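Local coordinates for protein DYNE8 (Micromonospora chersina, PDB 4AMM) that serves as the acyltransferase domain of an iterative polyketide synthase in enediyne biosynthesis and probably passes acyl building blocks to its carrier domain, at residues L5-A10 and R53-V58; L101-Q106 and V346-G351; L173-G178 and G329-R334; M215-A220 and H244-G249. All blocks are in the same frame, centred on the assembly; numbering follows the deposited sequence.

Contact 1 (L5-A10 and R53-V58); sequences LVVCGA and RFAAAV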
loop_
_atom_site.group_PDB
_atom_site.type_symbol
_atom_site.label_atom_id
_atom_site.label_comp_id
_atom_site.label_asym_id
_atom_site.label_seq_id
_atom_site.Cartn_x
_atom_site.Cartn_y
_atom_site.Cartn_z
ATOM N N LEU A 5 -3.244 19.342 -6.423
ATOM C CA LEU A 5 -2.163 18.719 -7.157
ATOM C C LEU A 5 -1.588 19.664 -8.151
ATOM O O LEU A 5 -2.329 20.152 -9.036
ATOM C CB LEU A 5 -2.762 17.517 -7.929
ATOM C CG LEU A 5 -1.794 16.825 -8.910
ATOM C CD1 LEU A 5 -0.555 16.243 -8.192
ATOM C CD2 LEU A 5 -2.614 15.699 -9.618
ATOM N N VAL A 6 -0.289 19.953 -8.068
ATOM C CA VAL A 6 0.343 20.894 -8.956
ATOM C C VAL A 6 1.430 20.182 -9.713
ATOM O O VAL A 6 2.369 19.616 -9.133
ATOM C CB VAL A 6 1.012 22.052 -8.178
ATOM C CG1 VAL A 6 1.615 22.977 -9.142
ATOM C CG2 VAL A 6 -0.077 22.720 -7.356
ATOM N N VAL A 7 1.218 20.053 -11.058
ATOM C CA VAL A 7 2.205 19.407 -11.888
ATOM C C VAL A 7 2.772 20.359 -12.909
ATOM O O VAL A 7 2.056 21.274 -13.346
ATOM C CB VAL A 7 1.631 18.157 -12.621
ATOM C CG1 VAL A 7 0.978 17.158 -11.664
ATOM C CG2 VAL A 7 0.605 18.538 -13.771
ATOM N N CYS A 8 3.994 20.074 -13.339
ATOM C CA CYS A 8 4.450 20.695 -14.590
ATOM C C CYS A 8 5.666 19.995 -15.110
ATOM O O CYS A 8 6.169 19.072 -14.511
ATOM C CB CYS A 8 4.643 22.166 -14.471
ATOM S SG CYS A 8 5.958 22.485 -13.384
ATOM N N GLY A 9 6.135 20.463 -16.286
ATOM C CA GLY A 9 7.282 19.823 -16.838
ATOM C C GLY A 9 7.891 20.643 -17.958
ATOM O O GLY A 9 7.391 21.689 -18.303
ATOM N N ALA A 10 8.969 20.117 -18.453
ATOM C CA ALA A 10 9.743 20.858 -19.440
ATOM C C ALA A 10 10.653 19.889 -20.176
ATOM O O ALA A 10 10.813 18.709 -19.823
ATOM C CB ALA A 10 10.493 22.002 -18.740
ATOM N N ARG A 53 9.956 16.358 -15.062
ATOM C CA ARG A 53 8.645 16.534 -14.366
ATOM C C ARG A 53 8.766 16.930 -12.897
ATOM O O ARG A 53 9.657 16.440 -12.184
ATOM C CB ARG A 53 7.875 15.218 -14.466
ATOM C CG ARG A 53 7.547 14.743 -15.890
ATOM C CD ARG A 53 6.676 13.503 -15.913
ATOM N NE ARG A 53 6.335 13.168 -17.309
ATOM C CZ ARG A 53 5.319 12.351 -17.651
ATOM N NH1 ARG A 53 4.519 11.763 -16.735
ATOM N NH2 ARG A 53 5.149 12.073 -18.993
ATOM N N PHE A 54 7.829 17.717 -12.505
ATOM C CA PHE A 54 7.631 18.144 -11.095
ATOM C C PHE A 54 6.223 17.827 -10.787
ATOM O O PHE A 54 5.282 18.142 -11.547
ATOM C CB PHE A 54 7.883 19.652 -10.954
ATOM C CG PHE A 54 7.424 20.257 -9.655
ATOM C CD1 PHE A 54 6.150 20.708 -9.570
ATOM C CD2 PHE A 54 8.318 20.348 -8.604
ATOM C CE1 PHE A 54 5.671 21.287 -8.387
ATOM C CE2 PHE A 54 7.859 20.929 -7.402
ATOM C CZ PHE A 54 6.561 21.381 -7.309
ATOM N N ALA A 55 5.920 17.327 -9.550
ATOM C CA ALA A 55 4.543 17.270 -9.082
ATOM C C ALA A 55 4.547 17.384 -7.556
ATOM O O ALA A 55 5.405 16.720 -6.936
ATOM C CB ALA A 55 3.895 15.894 -9.463
ATOM N N ALA A 56 3.577 18.092 -7.008
ATOM C CA ALA A 56 3.489 18.217 -5.549
ATOM C C ALA A 56 2.052 18.254 -5.192
ATOM O O ALA A 56 1.199 18.888 -5.831
ATOM C CB ALA A 56 4.170 19.516 -5.125
ATOM N N ALA A 57 1.761 17.640 -4.037
ATOM C CA ALA A 57 0.468 17.792 -3.413
ATOM C C ALA A 57 0.620 18.864 -2.321
ATOM O O ALA A 57 1.490 18.699 -1.466
ATOM C CB ALA A 57 0.057 16.476 -2.790
ATOM N N VAL A 58 -0.224 19.853 -2.358
ATOM C CA VAL A 58 -0.045 21.008 -1.453
ATOM C C VAL A 58 -1.350 21.407 -0.819
ATOM O O VAL A 58 -2.427 21.239 -1.379
ATOM C CB VAL A 58 0.601 22.203 -2.215
ATOM C CG1 VAL A 58 2.001 21.818 -2.859
ATOM C CG2 VAL A 58 -0.388 22.748 -3.278
#
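Cys8 and Phe54 pair across two antiparallel strands and raise their side chains on the same side of the sheet. The sulfur stands between its own backbone N and carbonyl carbon (chi1 66°), which leaves Cys8 SG 4.2 Å from Phe54 CB. The Phe54 ring starts anti to its backbone N and leans along the strand toward Val6, where its CE1 comes within 3.8 Å of Val6 O. Measured to the centre of the Phe54 ring, Cys8 SG is 5.3 Å away and 58° off the normal, an oblique sulfur-aromatic contact. Farther along the same side, Val6 CG2 meets Val58 CG2 at 4.1 Å, the two valines slanting across each other. The reverse side is thinner: Val7 CG1 rests against Ala55 CB at 3.9 Å, and Gly9 lies opposite Arg53 with no side chain to offer.

The backbone evidence is regular. Val6 and Ala56 exchange two N-to-O hydrogen bonds, as do Cys8 and Phe54, all four 2.9 Å long, and the strand axes run at 172°.

The Arg53 guanidinium is held from beyond the pair, by a salt bridge to Asp392, by hydrogen bonds to the carbonyls of Val391 and Phe386, and by a cation-pi contact with Phe386. The pair belongs to a four-stranded antiparallel sheet, separate from the parallel-sheet core, with 5-10 outermost and 53-58 next to strand 89-92. Helices pack on both faces: 13-27 and 61-76 cover the Cys8 and Phe54 side, while 376-387 lies on Leu5 and Ala55.

Contact 2 (L101-Q106 and V346-G351); sequences LLFPGQ and VEVGPG
Phe103 and Val348 run alongside each other with their tips in the same direction, Phe103 CE1 being 3.6 Å from Val348 CG1. The other methyl of that valine reaches back toward Leu101, so that Val348 CG2 meets Leu101 CD2 at 3.9 Å. Pro104 fills the next position. Its CB is 3.4 Å from Glu347 OE2, and its CG sits 3.9 Å from Gly349 CA, in the direction a beta carbon of that residue would take. Two backbone bonds fix this register: Leu102 N to Val346 O at 2.9 Å, its donor 38° out of the carbonyl plane, and Val348 N to Leu102 O at 2.8 Å, nearly straight at 168°.

A second shell positions these groups. The Glu347 chain is extended, CG anti to the backbone N (chi1 -179°), and its carboxylate takes hydrogen bonds from the backbone N atoms of Leu354 and Ser355 at the start of helix 353-360; that helix end would be expected to stabilise a negative charge there. Val348 O is bonded by Ser155 OG, while Ile159 and Ala182 pack on the Phe103 ring from helices 144-165 and 178-185.

Both segments leave the sheet here as loops at the C-terminal ends of their strands. Strands 99-103 and 344-347 are neighbours in a parallel five-stranded sheet with helices packed against it, the alpha/beta core expected of an acyltransferase of the patatin clan, and the Phe103 side chain touches its probable nucleophile elbow.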
loop_
_atom_site.group_PDB
_atom_site.type_symbol
_atom_site.label_atom_id
_atom_site.label_comp_id
_atom_site.label_asym_id
_atom_site.label_seq_id
_atom_site.Cartn_x
_atom_site.Cartn_y
_atom_site.Cartn_z
ATOM N N LEU A 101 2.844 -1.383 -7.637
ATOM C CA LEU A 101 1.639 -1.226 -6.824
ATOM C C LEU A 101 1.616 -2.108 -5.590
ATOM O O LEU A 101 2.052 -3.232 -5.597
ATOM C CB LEU A 101 0.371 -1.507 -7.631
ATOM C CG LEU A 101 0.268 -0.785 -8.990
ATOM C CD1 LEU A 101 -1.043 -1.191 -9.632
ATOM C CD2 LEU A 101 0.294 0.707 -8.764
ATOM N N LEU A 102 1.060 -1.526 -4.541
ATOM C CA LEU A 102 0.778 -2.283 -3.251
ATOM C C LEU A 102 -0.681 -2.322 -2.960
ATOM O O LEU A 102 -1.307 -1.264 -2.889
ATOM C CB LEU A 102 1.499 -1.565 -2.114
ATOM C CG LEU A 102 3.002 -1.296 -2.288
ATOM C CD1 LEU A 102 3.527 -0.403 -1.095
ATOM C CD2 LEU A 102 3.809 -2.554 -2.338
ATOM N N PHE A 103 -1.231 -3.540 -2.786
ATOM C CA PHE A 103 -2.651 -3.646 -2.478
ATOM C C PHE A 103 -2.808 -4.127 -1.016
ATOM O O PHE A 103 -2.352 -5.239 -0.679
ATOM C CB PHE A 103 -3.310 -4.669 -3.402
ATOM C CG PHE A 103 -3.496 -4.113 -4.828
ATOM C CD1 PHE A 103 -4.614 -3.367 -5.096
ATOM C CD2 PHE A 103 -2.561 -4.334 -5.845
ATOM C CE1 PHE A 103 -4.829 -2.803 -6.386
ATOM C CE2 PHE A 103 -2.779 -3.738 -7.155
ATOM C CZ PHE A 103 -3.900 -3.008 -7.414
ATOM N N PRO A 104 -3.412 -3.272 -0.164
ATOM C CA PRO A 104 -3.437 -3.599 1.271
ATOM C C PRO A 104 -4.410 -4.679 1.612
ATOM O O PRO A 104 -5.410 -5.002 0.915
ATOM C CB PRO A 104 -3.892 -2.280 1.882
ATOM C CG PRO A 104 -4.816 -1.706 0.843
ATOM C CD PRO A 104 -4.088 -2.023 -0.505
ATOM N N GLY A 105 -4.164 -5.207 2.821
ATOM C CA GLY A 105 -5.193 -6.095 3.454
ATOM C C GLY A 105 -5.857 -5.361 4.600
ATOM O O GLY A 105 -5.862 -4.095 4.691
ATOM N N GLN A 106 -6.413 -6.195 5.483
ATOM C CA GLN A 106 -7.082 -5.621 6.648
ATOM C C GLN A 106 -6.123 -4.966 7.667
ATOM O O GLN A 106 -4.996 -5.409 7.825
ATOM C CB GLN A 106 -8.056 -6.726 7.146
ATOM C CG GLN A 106 -8.775 -6.482 8.389
ATOM C CD GLN A 106 -9.517 -7.743 8.807
ATOM O OE1 GLN A 106 -9.222 -8.352 9.834
ATOM N NE2 GLN A 106 -10.429 -8.145 8.009
ATOM N N VAL A 346 3.258 2.697 -5.108
ATOM C CA VAL A 346 2.030 3.390 -4.851
ATOM C C VAL A 346 1.020 2.408 -4.316
ATOM O O VAL A 346 0.741 1.353 -4.930
ATOM C CB VAL A 346 1.472 4.040 -6.192
ATOM C CG1 VAL A 346 0.097 4.679 -5.892
ATOM C CG2 VAL A 346 2.497 5.102 -6.648
ATOM N N GLU A 347 0.511 2.680 -3.124
ATOM C CA GLU A 347 -0.547 1.836 -2.519
ATOM C C GLU A 347 -1.920 2.201 -3.053
ATOM O O GLU A 347 -2.292 3.402 -3.111
ATOM C CB GLU A 347 -0.414 1.981 -0.981
ATOM C CG GLU A 347 -1.431 1.142 -0.188
ATOM C CD GLU A 347 -1.196 1.237 1.321
ATOM O OE1 GLU A 347 -0.338 2.025 1.770
ATOM O OE2 GLU A 347 -1.729 0.378 1.985
ATOM N N VAL A 348 -2.642 1.152 -3.465
ATOM C CA VAL A 348 -3.975 1.305 -4.142
ATOM C C VAL A 348 -5.103 0.692 -3.293
ATOM O O VAL A 348 -5.448 -0.484 -3.394
ATOM C CB VAL A 348 -3.887 0.549 -5.480
ATOM C CG1 VAL A 348 -5.148 0.773 -6.383
ATOM C CG2 VAL A 348 -2.672 0.998 -6.304
ATOM N N GLY A 349 -5.640 1.490 -2.388
ATOM C CA GLY A 349 -6.565 0.876 -1.438
ATOM C C GLY A 349 -6.676 1.920 -0.406
ATOM O O GLY A 349 -6.097 3.045 -0.475
ATOM N N PRO A 350 -7.520 1.598 0.582
ATOM C CA PRO A 350 -7.783 2.519 1.656
ATOM C C PRO A 350 -6.652 2.454 2.669
ATOM O O PRO A 350 -6.086 1.393 2.887
ATOM C CB PRO A 350 -9.086 1.938 2.263
ATOM C CG PRO A 350 -9.114 0.520 1.938
ATOM C CD PRO A 350 -8.229 0.308 0.695
ATOM N N GLY A 351 -6.394 3.609 3.268
ATOM C CA GLY A 351 -5.406 3.786 4.320
ATOM C C GLY A 351 -3.988 3.768 3.759
ATOM O O GLY A 351 -3.785 3.843 2.547
#

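Contact 3 (L173-G178 and G329-R334); sequences LGHSLG and GPVRFR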
loop_
_atom_site.group_PDB
_atom_site.type_symbol
_atom_site.label_atom_id
_atom_site.label_comp_id
_atom_site.label_asym_id
_atom_site.label_seq_id
_atom_site.Cartn_x
_atom_site.Cartn_y
_atom_site.Cartn_z
ATOM N N LEU A 173 1.930 -6.179 -5.841
ATOM C CA LEU A 173 1.773 -7.231 -4.811
ATOM C C LEU A 173 0.618 -6.850 -3.922
ATOM O O LEU A 173 0.264 -5.662 -3.788
ATOM C CB LEU A 173 3.043 -7.381 -3.971
ATOM C CG LEU A 173 3.439 -6.300 -3.041
ATOM C CD1 LEU A 173 2.592 -6.348 -1.679
ATOM C CD2 LEU A 173 4.965 -6.409 -2.723
ATOM N N GLY A 174 0.026 -7.869 -3.315
ATOM C CA GLY A 174 -1.069 -7.664 -2.347
ATOM C C GLY A 174 -0.762 -8.410 -1.062
ATOM O O GLY A 174 -0.288 -9.546 -1.093
ATOM N N HIS A 175 -1.021 -7.736 0.070
ATOM C CA HIS A 175 -0.808 -8.324 1.430
ATOM C C HIS A 175 -2.061 -9.059 1.863
ATOM O O HIS A 175 -3.087 -8.458 2.121
ATOM C CB HIS A 175 -0.527 -7.145 2.369
ATOM C CG HIS A 175 0.147 -7.519 3.664
ATOM N ND1 HIS A 175 -0.560 -8.137 4.701
ATOM C CD2 HIS A 175 1.408 -7.279 4.128
ATOM C CE1 HIS A 175 0.276 -8.268 5.726
ATOM N NE2 HIS A 175 1.467 -7.776 5.409
ATOM N N SER A 176 -1.926 -10.394 1.958
ATOM C CA SER A 176 -3.066 -11.237 2.442
ATOM C C SER A 176 -4.298 -10.919 1.553
ATOM O O SER A 176 -4.268 -11.246 0.318
ATOM C CB SER A 176 -3.295 -11.042 3.930
ATOM O OG SER A 176 -4.296 -12.039 4.257
ATOM N N LEU A 177 -5.379 -10.392 2.076
ATOM C CA LEU A 177 -6.543 -10.007 1.319
ATOM C C LEU A 177 -6.195 -9.263 0.024
ATOM O O LEU A 177 -6.874 -9.418 -1.013
ATOM C CB LEU A 177 -7.459 -9.109 2.198
ATOM C CG LEU A 177 -8.667 -8.489 1.512
ATOM C CD1 LEU A 177 -9.662 -9.575 1.012
ATOM C CD2 LEU A 177 -9.305 -7.521 2.471
ATOM N N GLY A 178 -5.214 -8.360 0.123
ATOM C CA GLY A 178 -4.867 -7.557 -1.081
ATOM C C GLY A 178 -4.415 -8.391 -2.261
ATOM O O GLY A 178 -4.467 -7.829 -3.377
ATOM N N GLY A 329 -0.973 -20.473 5.698
ATOM C CA GLY A 329 0.449 -20.158 5.611
ATOM C C GLY A 329 0.772 -18.687 5.939
ATOM O O GLY A 329 -0.134 -17.830 6.015
ATOM N N PRO A 330 2.075 -18.385 5.982
ATOM C CA PRO A 330 2.466 -16.997 6.357
ATOM C C PRO A 330 2.310 -16.042 5.188
ATOM O O PRO A 330 2.386 -16.443 4.011
ATOM C CB PRO A 330 3.923 -17.131 6.739
ATOM C CG PRO A 330 4.393 -18.296 5.868
ATOM C CD PRO A 330 3.218 -19.309 5.976
ATOM N N VAL A 331 2.170 -14.786 5.475
ATOM C CA VAL A 331 2.177 -13.689 4.487
ATOM C C VAL A 331 3.609 -13.302 4.261
ATOM O O VAL A 331 4.363 -12.813 5.143
ATOM C CB VAL A 331 1.420 -12.446 5.006
ATOM C CG1 VAL A 331 1.502 -11.276 3.954
ATOM C CG2 VAL A 331 -0.005 -12.770 5.337
ATOM N N ARG A 332 4.080 -13.533 3.030
ATOM C CA ARG A 332 5.494 -13.301 2.655
ATOM C C ARG A 332 5.693 -11.963 2.083
ATOM O O ARG A 332 6.100 -11.780 0.888
ATOM C CB ARG A 332 5.884 -14.422 1.639
ATOM C CG ARG A 332 5.745 -15.824 2.322
ATOM C CD ARG A 332 6.391 -16.923 1.415
ATOM N NE ARG A 332 6.409 -18.169 2.190
ATOM C CZ ARG A 332 7.205 -18.383 3.240
ATOM N NH1 ARG A 332 8.153 -17.541 3.560
ATOM N NH2 ARG A 332 7.077 -19.487 3.951
ATOM N N PHE A 333 5.417 -10.910 2.866
ATOM C CA PHE A 333 5.520 -9.555 2.308
ATOM C C PHE A 333 6.971 -9.165 2.168
ATOM O O PHE A 333 7.252 -8.561 1.105
ATOM C CB PHE A 333 4.886 -8.596 3.340
ATOM C CG PHE A 333 5.023 -7.150 2.917
ATOM C CD1 PHE A 333 4.225 -6.616 1.893
ATOM C CD2 PHE A 333 5.911 -6.302 3.552
ATOM C CE1 PHE A 333 4.335 -5.221 1.539
ATOM C CE2 PHE A 333 6.069 -4.945 3.173
ATOM C CZ PHE A 333 5.268 -4.415 2.173
ATOM N N ARG A 334 7.873 -9.497 3.042
ATOM C CA ARG A 334 9.273 -9.128 2.853
ATOM C C ARG A 334 9.781 -9.703 1.552
ATOM O O ARG A 334 10.451 -8.961 0.728
ATOM C CB ARG A 334 10.079 -9.705 4.028
ATOM C CG ARG A 334 11.617 -9.465 3.879
ATOM C CD ARG A 334 12.343 -10.142 5.073
ATOM N NE ARG A 334 12.087 -11.545 5.089
ATOM C CZ ARG A 334 12.694 -12.471 4.347
ATOM N NH1 ARG A 334 13.748 -12.106 3.565
ATOM N NH2 ARG A 334 12.384 -13.759 4.412
#
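Val331 covers one face of the His175 imidazole: its CG1 stands 3.6 Å above the plane and, at 9° off the normal, almost exactly over the ring centre, a CH-pi contact. Phe333 reaches the same imidazole at the rim, with Phe333 CD1 3.7 Å from His175 CD2 near the histidine plane. The two rings are inclined at 49°, an oblique pair. Leu173 completes the tight part, its CD1 touching Phe333 CE1 at 3.8 Å along the edge of the phenyl ring. His175 CG is anti to the backbone N (chi1 -161°), which carries the ring toward 329-334, one face under Val331 and one edge at Phe333, and NE2 is hydrogen-bonded to Asn240 OD1.

Packing thins toward Ser176, which is partly exposed and meets Val331 more lightly, its CB 4.0 Å from Val331 CG2. Ser176 sits in a strained turn with positive phi, consistent with the nucleophile elbow of the acyltransferase family. Its OG is hydrogen-bonded to His278 NE2 and Arg201 NH2, while His278 ND1 is bonded to Gly329 O, an arrangement that fits a serine-histidine pair.

The contact lies where the parallel sheet, through strand 171-174, meets strand 331-332 at the margin of the mixed sheet. Val238 of strand 235-241 touches both His175 and Val331, and Leu357 of helix 353-360 packs on His175 and Phe333.

Contact 4 (M215-A220 and H244-G249); sequences MLSLRA and HVVVAG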
loop_
_atom_site.group_PDB
_atom_site.type_symbol
_atom_site.label_atom_id
_atom_site.label_comp_id
_atom_site.label_asym_id
_atom_site.label_seq_id
_atom_site.Cartn_x
_atom_site.Cartn_y
_atom_site.Cartn_z
ATOM N N MET A 215 -2.912 -12.979 17.700
ATOM C CA MET A 215 -1.648 -12.615 16.975
ATOM C C MET A 215 -0.827 -11.697 17.860
ATOM O O MET A 215 -1.375 -10.902 18.661
ATOM C CB MET A 215 -1.943 -11.966 15.584
ATOM C CG MET A 215 -2.839 -12.810 14.754
ATOM S SD MET A 215 -3.293 -12.037 13.182
ATOM C CE MET A 215 -1.910 -12.458 12.073
ATOM N N LEU A 216 0.493 -11.796 17.709
ATOM C CA LEU A 216 1.460 -11.123 18.555
ATOM C C LEU A 216 2.540 -10.517 17.638
ATOM O O LEU A 216 3.171 -11.309 16.882
ATOM C CB LEU A 216 2.079 -12.088 19.568
ATOM C CG LEU A 216 3.079 -11.502 20.564
ATOM C CD1 LEU A 216 2.335 -10.539 21.520
ATOM C CD2 LEU A 216 3.695 -12.653 21.348
ATOM N N SER A 217 2.709 -9.222 17.626
ATOM C CA SER A 217 3.686 -8.584 16.751
ATOM C C SER A 217 5.023 -8.487 17.381
ATOM O O SER A 217 5.083 -8.028 18.558
ATOM C CB SER A 217 3.130 -7.268 16.351
ATOM O OG SER A 217 4.023 -6.681 15.382
ATOM N N LEU A 218 6.098 -8.816 16.694
ATOM C CA LEU A 218 7.425 -8.755 17.292
ATOM C C LEU A 218 8.293 -7.748 16.534
ATOM O O LEU A 218 8.366 -7.774 15.262
ATOM C CB LEU A 218 8.162 -10.120 17.211
ATOM C CG LEU A 218 7.377 -11.317 17.764
ATOM C CD1 LEU A 218 7.993 -12.658 17.429
ATOM C CD2 LEU A 218 7.218 -11.190 19.269
ATOM N N ARG A 219 9.040 -6.918 17.286
ATOM C CA ARG A 219 10.047 -6.027 16.661
ATOM C C ARG A 219 11.350 -6.773 16.550
ATOM O O ARG A 219 12.232 -6.669 17.379
ATOM C CB ARG A 219 10.157 -4.829 17.619
ATOM C CG ARG A 219 11.105 -3.729 17.133
ATOM C CD ARG A 219 10.623 -2.928 15.912
ATOM N NE ARG A 219 9.282 -2.270 15.977
ATOM C CZ ARG A 219 8.891 -1.136 16.580
ATOM N NH1 ARG A 219 9.679 -0.377 17.361
ATOM N NH2 ARG A 219 7.617 -0.773 16.422
ATOM N N ALA A 220 11.431 -7.600 15.515
ATOM C CA ALA A 220 12.498 -8.563 15.315
ATOM C C ALA A 220 12.336 -9.139 13.897
ATOM O O ALA A 220 11.290 -8.961 13.244
ATOM C CB ALA A 220 12.364 -9.712 16.349
ATOM N N HIS A 244 9.790 -6.434 11.665
ATOM C CA HIS A 244 8.392 -6.672 12.014
ATOM C C HIS A 244 7.981 -8.054 11.563
ATOM O O HIS A 244 7.815 -8.259 10.356
ATOM C CB HIS A 244 7.564 -5.580 11.368
ATOM C CG HIS A 244 6.112 -5.570 11.690
ATOM N ND1 HIS A 244 5.284 -4.643 11.101
ATOM C CD2 HIS A 244 5.314 -6.337 12.472
ATOM C CE1 HIS A 244 4.050 -4.811 11.529
ATOM N NE2 HIS A 244 4.032 -5.868 12.310
ATOM N N VAL A 245 7.766 -8.971 12.510
ATOM C CA VAL A 245 7.247 -10.342 12.163
ATOM C C VAL A 245 6.114 -10.585 13.150
ATOM O O VAL A 245 6.243 -10.326 14.400
ATOM C CB VAL A 245 8.305 -11.341 12.310
ATOM C CG1 VAL A 245 7.717 -12.778 12.023
ATOM C CG2 VAL A 245 9.408 -11.072 11.263
ATOM N N VAL A 246 4.996 -11.076 12.679
ATOM C CA VAL A 246 3.796 -11.345 13.504
ATOM C C VAL A 246 3.726 -12.852 13.653
ATOM O O VAL A 246 3.806 -13.583 12.622
ATOM C CB VAL A 246 2.559 -10.779 12.922
ATOM C CG1 VAL A 246 1.311 -11.037 13.807
ATOM C CG2 VAL A 246 2.696 -9.275 12.654
ATOM N N VAL A 247 3.551 -13.373 14.828
ATOM C CA VAL A 247 3.261 -14.779 15.131
ATOM C C VAL A 247 1.835 -14.962 15.573
ATOM O O VAL A 247 1.143 -13.983 15.929
ATOM C CB VAL A 247 4.220 -15.427 16.155
ATOM C CG1 VAL A 247 5.671 -15.330 15.640
ATOM C CG2 VAL A 247 4.074 -14.770 17.549
ATOM N N ALA A 248 1.341 -16.185 15.433
ATOM C CA ALA A 248 -0.089 -16.489 15.692
ATOM C C ALA A 248 -0.188 -17.846 16.335
ATOM O O ALA A 248 0.613 -18.745 16.142
ATOM C CB ALA A 248 -0.895 -16.434 14.425
ATOM N N GLY A 249 -1.260 -17.980 17.150
ATOM C CA GLY A 249 -1.591 -19.300 17.810
ATOM C C GLY A 249 -2.664 -19.061 18.867
ATOM O O GLY A 249 -3.299 -18.086 18.842
#
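Met215 packs beside Val246 and Ala248 of the neighbouring antiparallel strand, all three on the same side of the sheet. Its CB is 3.7 Å from Val247 O and 3.8 Å from Val246 CG1. With CG anti to the carbonyl carbon (chi1 -53°), the chain heads past Ala248, and Met215 CG meets Ala248 CB at 4.1 Å. The turn about the CG-SD bond (chi3 85°) brings the terminal methyl back: Met215 CE lies 3.9 Å from Val246 CG1, so the one valine methyl is touched by both ends of the side chain. Phe277 and Val273 also pack against this methionine.

Next on the same side comes Ser217, whose OG is 3.2 Å from His244 NE2. On the opposite side the side chains of Leu216, Leu218, Val245 and Val247 are aliphatic. Those of Leu218 and Val247 run nearly perpendicular to each other, CD1 to CG1 at 4.0 Å, and Leu216 lies against the other methyl of Val247; Leu254 and Val257 of helix 251-264 pack on both Leu216 and Val247.

Backbone bonds join the strands, whose axes run at 156°. Leu216 and Val247 exchange two, and of the pair between Leu218 and Val245, Leu218 N to Val245 O is 2.8 Å and Val245 N to Leu218 O is 3.1 Å. With strands 235-241 and 268-270 and helices 222-229 and 251-264, the topology fits the ferredoxin-like small subdomain of acyltransferases. The approach of Ser217 to His244 is a polar spot among otherwise apolar side-chain contacts, which implies that cohesion rests mainly on backbone bonds and buried hydrocarbon.

Overall arrangement
From the N terminus, contact 1 closes first: it joins strands 4-10 and 52-58 across the helical residues between them, and strands 81-84 and 89-92 then complete that antiparallel sheet before the chain enters the parallel one at strand 99-103. Contact 2 opens at 101-106 and closes only at 346-351. Within that span runs contact 3, from 173-178 to 329-334, and within contact 3 lies the short closure of contact 4; none cross. Contacts 2 and 3 touch through neighbouring strands 99-103 and 171-174, while contact 4, its centre about 14 Å from that of contact 3, belongs to the mixed sheet that strand 331-332 borders. Contact 1 stands apart, about 40 Å from contact 4 between centres.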